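Local coordinates for twin-arginine translocation pathway signal protein (PDB 2RJO) that probably serves as a periplasmic sugar-binding protein, holding beta-D-galactopyranose in the cleft between its two lobes, at residues K49-A52 with D53-L57; R78-V81 with E82-K86. One frame throughout, in Å; residues are numbered along the deposited sequence.

Interaction 1 of 2, residues K49-A52 with D53-L57; sequences KGIA and DIRAL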
loop_
_atom_site.group_PDB
_atom_site.type_symbol
_atom_site.label_atom_id
_atom_site.label_comp_id
_atom_site.label_asym_id
_atom_site.label_seq_id
_atom_site.Cartn_x
_atom_site.Cartn_y
_atom_site.Cartn_z
ATOM N N LYS A 49 19.978 -1.830 -0.270
ATOM C CA LYS A 49 20.016 -1.958 1.186
ATOM C C LYS A 49 19.007 -3.003 1.674
ATOM O O LYS A 49 19.318 -3.818 2.543
ATOM C CB LYS A 49 19.702 -0.620 1.853
ATOM C CG LYS A 49 19.617 -0.745 3.354
ATOM C CD LYS A 49 19.307 0.560 4.040
ATOM C CE LYS A 49 19.091 0.319 5.521
ATOM N NZ LYS A 49 18.846 1.577 6.243
ATOM N N GLY A 50 17.802 -2.968 1.111
ATOM C CA GLY A 50 16.768 -3.909 1.505
ATOM C C GLY A 50 17.160 -5.364 1.356
ATOM O O GLY A 50 16.940 -6.172 2.257
ATOM N N ILE A 51 17.751 -5.716 0.223
ATOM C CA ILE A 51 18.139 -7.100 0.024
ATOM C C ILE A 51 19.357 -7.445 0.874
ATOM O O ILE A 51 19.495 -8.572 1.362
ATOM C CB ILE A 51 18.421 -7.392 -1.465
ATOM C CG1 ILE A 51 18.656 -8.885 -1.660
ATOM C CG2 ILE A 51 19.625 -6.627 -1.929
ATOM C CD1 ILE A 51 17.523 -9.746 -1.134
ATOM N N ALA A 52 20.234 -6.468 1.076
ATOM C CA ALA A 52 21.429 -6.692 1.884
ATOM C C ALA A 52 21.029 -7.040 3.311
ATOM O O ALA A 52 21.542 -8.000 3.892
ATOM C CB ALA A 52 22.312 -5.449 1.874
ATOM N N ASP A 53 20.107 -6.259 3.872
ATOM C CA ASP A 53 19.621 -6.476 5.231
ATOM C C ASP A 53 18.917 -7.818 5.393
ATOM O O ASP A 53 19.102 -8.515 6.399
ATOM C CB ASP A 53 18.661 -5.351 5.633
ATOM C CG ASP A 53 19.365 -4.025 5.816
ATOM O OD1 ASP A 53 20.564 -3.946 5.476
ATOM O OD2 ASP A 53 18.724 -3.057 6.290
ATOM N N ILE A 54 18.095 -8.168 4.409
ATOM C CA ILE A 54 17.365 -9.421 4.444
ATOM C C ILE A 54 18.364 -10.568 4.454
ATOM O O ILE A 54 18.174 -11.550 5.170
ATOM C CB ILE A 54 16.416 -9.549 3.230
ATOM C CG1 ILE A 54 15.232 -8.590 3.392
ATOM C CG2 ILE A 54 15.919 -10.965 3.105
ATOM C CD1 ILE A 54 14.343 -8.479 2.173
ATOM N N ARG A 55 19.431 -10.437 3.666
ATOM C CA ARG A 55 20.463 -11.471 3.610
ATOM C C ARG A 55 21.182 -11.555 4.950
ATOM O O ARG A 55 21.418 -12.638 5.473
ATOM C CB ARG A 55 21.475 -11.177 2.487
ATOM C CG ARG A 55 21.063 -11.729 1.118
ATOM C CD ARG A 55 21.868 -11.113 -0.037
ATOM N NE ARG A 55 21.390 -11.603 -1.328
ATOM C CZ ARG A 55 21.612 -11.006 -2.498
ATOM N NH1 ARG A 55 22.315 -9.877 -2.560
ATOM N NH2 ARG A 55 21.115 -11.533 -3.615
ATOM N N ALA A 56 21.531 -10.410 5.510
ATOM C CA ALA A 56 22.218 -10.405 6.791
ATOM C C ALA A 56 21.385 -11.111 7.863
ATOM O O ALA A 56 21.928 -11.846 8.697
ATOM C CB ALA A 56 22.521 -8.965 7.219
ATOM N N LEU A 57 20.069 -10.900 7.829
ATOM C CA LEU A 57 19.172 -11.505 8.810
ATOM C C LEU A 57 18.999 -13.004 8.544
ATOM O O LEU A 57 18.950 -13.808 9.475
ATOM C CB LEU A 57 17.807 -10.790 8.782
ATOM C CG LEU A 57 16.914 -10.806 10.031
ATOM C CD1 LEU A 57 15.630 -10.011 9.791
ATOM C CD2 LEU A 57 16.570 -12.221 10.373
#
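Asp53 meets Lys49, one turn earlier in helix 47-60, through backbone and side chain, and their backbones are tied by Asp53 N to Lys49 O at 2.9 Å. With CG beside its own backbone N (chi1 -69°), the carboxylate crosses the extended lysine chain at a slant, Asp53 OD2 meeting Lys49 CE at 3.5 Å. The ammonium group itself reaches past it: Lys49 NZ stands 4.6 Å from Asp53 OD2 and makes its salt bridge with Glu44, so attraction to Asp53 is probably secondary. At Ile54 the amide bonds to Gly50 O, and Ile54 CG1 rests 3.2 Å from the same Gly50 O. This side of the helix is turned inward in the periplasmic binding protein fold, whose lobes are alpha/beta layers; Ile54 packs on Leu67 of strand 65-69 and, with Ile51, on Ile80 of helix 74-87. Arg55 N bonds to Ile51 O at 3.0 Å. The Arg55 side chain, extended from CG to NE, runs back across Ile51 and sets one guanidinium face over an aliphatic carbon, with Ile51 CG1 3.7 Å above the plane and over its centre. Ala56 N donates to Ala52 O at 2.9 Å, and Ala56 CB lies 3.6 Å from that oxygen.

Interaction 2 of 2, residues R78-V81 with E82-K86; sequences RVIV and EACSK
The carboxylate of Glu82 and the guanidinium of Arg78, one helical turn apart, have planes only 29° from each other, yet they do not lie face to face. Glu82 OE2 instead meets the aliphatic part of the arginine, 3.1 Å from Arg78 CG and equally far from Arg78 CD, while Glu82 OE1 lies nearest Val79 CA, at 3.8 Å. Both residues belong to helix 74-87, the crossover helix of the beta-alpha-beta unit formed with strands 65-69 and 90-94. The arginine chain leaves with CG anti to the backbone N, then bends at chi3 (-45°), carrying its charged end off the carboxylate; Arg78 NE is 4.5 Å from Glu82 OE2, beyond a salt bridge, so any attraction is probably modest. Nearby, Arg78 packs on Pro98 and Leu101, and Glu82 touches Tyr106. Four successive i to i+4 backbone hydrogen bonds join the two segments, beginning with Glu82 N to Arg78 O at 2.8 Å. Ala83 CB lies against Val79 O, and Ser85 CB sits 3.3 Å from Val81 O, the oxygen that accepts Ser85 N. On the buried side Cys84 SG comes within 4.3 Å of Ile80 CG2 and 3.3 Å of Ile80 O.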
loop_
_atom_site.group_PDB
_atom_site.type_symbol
_atom_site.label_atom_id
_atom_site.label_comp_id
_atom_site.label_asym_id
_atom_site.label_seq_id
_atom_site.Cartn_x
_atom_site.Cartn_y
_atom_site.Cartn_z
ATOM N N ARG A 78 11.662 -11.008 -6.550
ATOM C CA ARG A 78 12.202 -12.302 -6.934
ATOM C C ARG A 78 13.472 -12.647 -6.177
ATOM O O ARG A 78 13.598 -13.745 -5.641
ATOM C CB ARG A 78 12.489 -12.368 -8.435
ATOM C CG ARG A 78 12.811 -13.791 -8.920
ATOM C CD ARG A 78 13.434 -13.778 -10.308
ATOM N NE ARG A 78 12.723 -12.890 -11.222
ATOM C CZ ARG A 78 11.516 -13.129 -11.724
ATOM N NH1 ARG A 78 10.866 -14.240 -11.408
ATOM N NH2 ARG A 78 10.963 -12.248 -12.553
ATOM N N VAL A 79 14.415 -11.717 -6.115
ATOM C CA VAL A 79 15.655 -12.020 -5.418
ATOM C C VAL A 79 15.412 -12.272 -3.934
ATOM O O VAL A 79 16.055 -13.141 -3.341
ATOM C CB VAL A 79 16.692 -10.908 -5.610
ATOM C CG1 VAL A 79 16.171 -9.603 -5.083
ATOM C CG2 VAL A 79 17.971 -11.289 -4.926
ATOM N N ILE A 80 14.480 -11.534 -3.336
ATOM C CA ILE A 80 14.161 -11.729 -1.929
ATOM C C ILE A 80 13.581 -13.120 -1.738
ATOM O O ILE A 80 13.966 -13.840 -0.828
ATOM C CB ILE A 80 13.122 -10.697 -1.440
ATOM C CG1 ILE A 80 13.744 -9.305 -1.433
ATOM C CG2 ILE A 80 12.595 -11.090 -0.055
ATOM C CD1 ILE A 80 12.760 -8.210 -1.089
ATOM N N VAL A 81 12.646 -13.487 -2.605
ATOM C CA VAL A 81 12.011 -14.795 -2.530
ATOM C C VAL A 81 13.021 -15.919 -2.749
ATOM O O VAL A 81 12.932 -16.966 -2.120
ATOM C CB VAL A 81 10.903 -14.921 -3.579
ATOM C CG1 VAL A 81 10.412 -16.355 -3.643
ATOM C CG2 VAL A 81 9.767 -13.977 -3.244
ATOM N N GLU A 82 13.979 -15.693 -3.645
ATOM C CA GLU A 82 15.002 -16.686 -3.933
ATOM C C GLU A 82 15.868 -16.872 -2.699
ATOM O O GLU A 82 16.183 -17.994 -2.328
ATOM C CB GLU A 82 15.879 -16.231 -5.095
ATOM C CG GLU A 82 15.388 -16.638 -6.483
ATOM C CD GLU A 82 15.894 -15.704 -7.579
ATOM O OE1 GLU A 82 16.954 -15.050 -7.386
ATOM O OE2 GLU A 82 15.233 -15.626 -8.640
ATOM N N ALA A 83 16.247 -15.760 -2.072
ATOM C CA ALA A 83 17.082 -15.794 -0.876
ATOM C C ALA A 83 16.400 -16.536 0.277
ATOM O O ALA A 83 17.033 -17.311 0.992
ATOM C CB ALA A 83 17.432 -14.371 -0.453
ATOM N N CYS A 84 15.107 -16.302 0.463
ATOM C CA CYS A 84 14.375 -16.971 1.534
ATOM C C CYS A 84 14.256 -18.461 1.256
ATOM O O CYS A 84 14.444 -19.289 2.146
ATOM C CB CYS A 84 12.972 -16.372 1.671
ATOM S SG CYS A 84 12.943 -14.661 2.225
ATOM N N SER A 85 13.937 -18.787 0.010
ATOM C CA SER A 85 13.770 -20.169 -0.416
ATOM C C SER A 85 15.008 -21.027 -0.157
ATOM O O SER A 85 14.894 -22.163 0.292
ATOM C CB SER A 85 13.420 -20.215 -1.905
ATOM O OG SER A 85 13.146 -21.541 -2.323
ATOM N N LYS A 86 16.190 -20.488 -0.448
ATOM C CA LYS A 86 17.428 -21.225 -0.233
ATOM C C LYS A 86 17.791 -21.287 1.244
ATOM O O LYS A 86 18.459 -22.221 1.684
ATOM C CB LYS A 86 18.574 -20.578 -1.006
ATOM C CG LYS A 86 18.458 -20.732 -2.509
ATOM C CD LYS A 86 19.405 -19.796 -3.225
ATOM C CE LYS A 86 19.346 -19.996 -4.727
ATOM N NZ LYS A 86 20.154 -18.958 -5.424
#

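Interactions 1 and 2 each join consecutive turns within one helix, 47-60 and 74-87, which pack side by side in the same lobe, with centres about 11 Å apart. Each has an acid one turn after a basic residue, at 49/53 and 78/82, without a salt bridge in either pair, but the second side-chain pair differs: cation over aliphatic carbon in interaction 1, sulfur beside aliphatic carbon in interaction 2. Their buried sides join the helices directly, Ile54 CD1 meeting Ile80 CD1 at 3.6 Å and Ile51 CD1 meeting Ile80 CG1 at 3.8 Å. Toward the surface, Arg55 NH2 reaches Val79 CG2 at 3.4 Å, so the arginine of interaction 1 also covers part of interaction 2.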